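Long-range contact in glycerophosphodiester phosphodiesterase (Thermotoga maritima, PDB 1O1Z), which belongs to the glycerophosphodiester phosphodiesterase family, whose members are built on a TIM barrel: residues 47-52 with 109-114. Residues are numbered along the deposited sequence; the frame is centred on the assembly and turned at random.
Sequences DVRLSK and EIKERE
R49 and E112 form a salt bridge, NH1 lying 2.9 Å from OE2. The carboxylate oxygen sits at the edge of the guanidinium, close to its plane, but the two flat groups are turned 76° against each other and NH1 meets OE2 on its anti side. The other oxygen, OE1, accepts the backbone N-H of L50 (2.9 Å) from above the carboxylate plane, so E112 grips both a side chain and the strand it comes from. OE2 also pairs with R75 and takes a bond from a water that donates to L50 O as well. K111 lays CB over the centre of one guanidinium face of R49, 3.7 Å above it, while R49 NH2 bonds to H60 O. The chain of K111 is bent at chi2 (-63°), where CD turns off; farther out, K111 NZ makes a salt bridge with E109 OE2 (2.9 Å). Strands 43-50 and 105-110 are parallel neighbours in the TIM barrel, joined here by V48 N to E109 O (3.0 Å) and K111 N to V48 O; beyond I110 the segment 109-114 leaves the sheet and E112 takes over the pairing through its side chain. D47 and E109 run side by side with OD2 and OE1 3.3 Å apart, not hydrogen-bonded; D47 OD1 is held by N28. On the other sheet face V48 CG2 meets I110 CD1, both covered by V119 of helix 116-123. Farther out, L50 CD1 rests 3.5 Å from E114 O.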
# COMPACT_ATOMS: atom_id res chain seq x y z
N ASP A 47 -5.95 1.96 -0.88
CA ASP A 47 -6.67 1.37 0.22
C ASP A 47 -8.04 0.91 -0.24
O ASP A 47 -8.71 1.66 -0.93
CB ASP A 47 -6.89 2.44 1.27
CG ASP A 47 -5.61 3.12 1.64
OD1 ASP A 47 -5.37 4.31 1.29
OD2 ASP A 47 -4.71 2.45 2.20
N VAL A 48 -8.44 -0.31 0.15
CA VAL A 48 -9.72 -0.87 -0.28
C VAL A 48 -10.64 -1.25 0.86
O VAL A 48 -10.22 -1.74 1.92
CB VAL A 48 -9.56 -2.07 -1.26
CG1 VAL A 48 -8.92 -1.62 -2.54
CG2 VAL A 48 -8.83 -3.24 -0.64
N ARG A 49 -11.94 -1.05 0.58
CA ARG A 49 -13.04 -1.30 1.49
C ARG A 49 -14.26 -1.76 0.68
O ARG A 49 -14.24 -1.71 -0.56
CB ARG A 49 -13.44 -0.02 2.21
CG ARG A 49 -12.36 0.50 3.15
CD ARG A 49 -12.83 1.74 3.88
NE ARG A 49 -11.84 2.14 4.86
CZ ARG A 49 -11.73 1.68 6.09
NH1 ARG A 49 -12.58 0.77 6.58
NH2 ARG A 49 -10.77 2.15 6.88
N LEU A 50 -15.30 -2.18 1.37
CA LEU A 50 -16.55 -2.55 0.69
C LEU A 50 -17.63 -1.50 0.78
O LEU A 50 -17.87 -0.89 1.84
CB LEU A 50 -17.16 -3.81 1.26
CG LEU A 50 -16.46 -5.11 1.07
CD1 LEU A 50 -17.37 -6.23 1.61
CD2 LEU A 50 -16.06 -5.36 -0.37
N SER A 51 -18.33 -1.34 -0.34
CA SER A 51 -19.55 -0.58 -0.39
C SER A 51 -20.71 -1.42 0.12
O SER A 51 -20.56 -2.63 0.39
CB SER A 51 -19.84 -0.16 -1.85
OG SER A 51 -20.10 -1.33 -2.62
N LYS A 52 -21.87 -0.78 0.24
CA LYS A 52 -23.07 -1.46 0.73
C LYS A 52 -23.44 -2.64 -0.15
O LYS A 52 -23.94 -3.67 0.36
CB LYS A 52 -24.24 -0.51 0.82
CG LYS A 52 -25.50 -1.21 1.37
CD LYS A 52 -26.45 -0.23 2.00
CE LYS A 52 -27.66 -0.95 2.59
NZ LYS A 52 -28.79 -0.00 2.85
N GLU A 109 -3.75 -2.14 -0.04
CA GLU A 109 -3.88 -2.29 1.39
C GLU A 109 -5.32 -2.64 1.70
O GLU A 109 -6.24 -1.87 1.43
CB GLU A 109 -3.43 -1.06 2.18
CG GLU A 109 -3.59 -1.31 3.67
CD GLU A 109 -3.26 -0.18 4.61
OE1 GLU A 109 -2.65 0.82 4.19
OE2 GLU A 109 -3.65 -0.30 5.80
N ILE A 110 -5.50 -3.80 2.32
CA ILE A 110 -6.81 -4.27 2.71
C ILE A 110 -7.17 -3.62 4.03
O ILE A 110 -6.53 -3.88 5.06
CB ILE A 110 -6.82 -5.78 2.90
CG1 ILE A 110 -6.17 -6.52 1.73
CG2 ILE A 110 -8.25 -6.23 3.18
CD1 ILE A 110 -6.98 -6.51 0.54
N LYS A 111 -8.22 -2.80 4.05
CA LYS A 111 -8.62 -2.12 5.28
C LYS A 111 -9.65 -2.89 6.12
O LYS A 111 -9.83 -2.58 7.30
CB LYS A 111 -9.19 -0.73 4.93
CG LYS A 111 -8.18 0.25 4.38
CD LYS A 111 -7.08 0.55 5.43
CE LYS A 111 -6.36 1.85 5.23
NZ LYS A 111 -5.30 2.03 6.29
N GLU A 112 -10.32 -3.85 5.47
CA GLU A 112 -11.42 -4.63 6.04
C GLU A 112 -11.30 -6.09 5.64
O GLU A 112 -11.23 -6.39 4.44
CB GLU A 112 -12.75 -4.11 5.48
CG GLU A 112 -12.98 -2.66 5.72
CD GLU A 112 -14.25 -2.13 5.08
OE1 GLU A 112 -14.83 -2.82 4.18
OE2 GLU A 112 -14.62 -1.02 5.46
N ARG A 113 -11.28 -7.00 6.62
CA ARG A 113 -11.24 -8.43 6.30
C ARG A 113 -12.36 -8.84 5.37
O ARG A 113 -12.17 -9.67 4.49
CB ARG A 113 -11.27 -9.30 7.57
CG ARG A 113 -11.64 -10.78 7.34
CD ARG A 113 -11.67 -11.63 8.63
NE ARG A 113 -10.30 -11.94 9.11
CZ ARG A 113 -9.62 -13.00 8.77
NH1 ARG A 113 -10.16 -13.84 7.87
NH2 ARG A 113 -8.40 -13.25 9.30
N GLU A 114 -13.54 -8.27 5.55
CA GLU A 114 -14.68 -8.65 4.72
C GLU A 114 -14.51 -8.34 3.23
O GLU A 114 -15.25 -8.88 2.42
CB GLU A 114 -15.98 -8.04 5.27
CG GLU A 114 -15.99 -6.53 5.36
CD GLU A 114 -15.53 -5.98 6.73
OE1 GLU A 114 -14.76 -6.64 7.49
OE2 GLU A 114 -15.93 -4.82 7.06
O HOH W 1 -16.47 0.16 4.09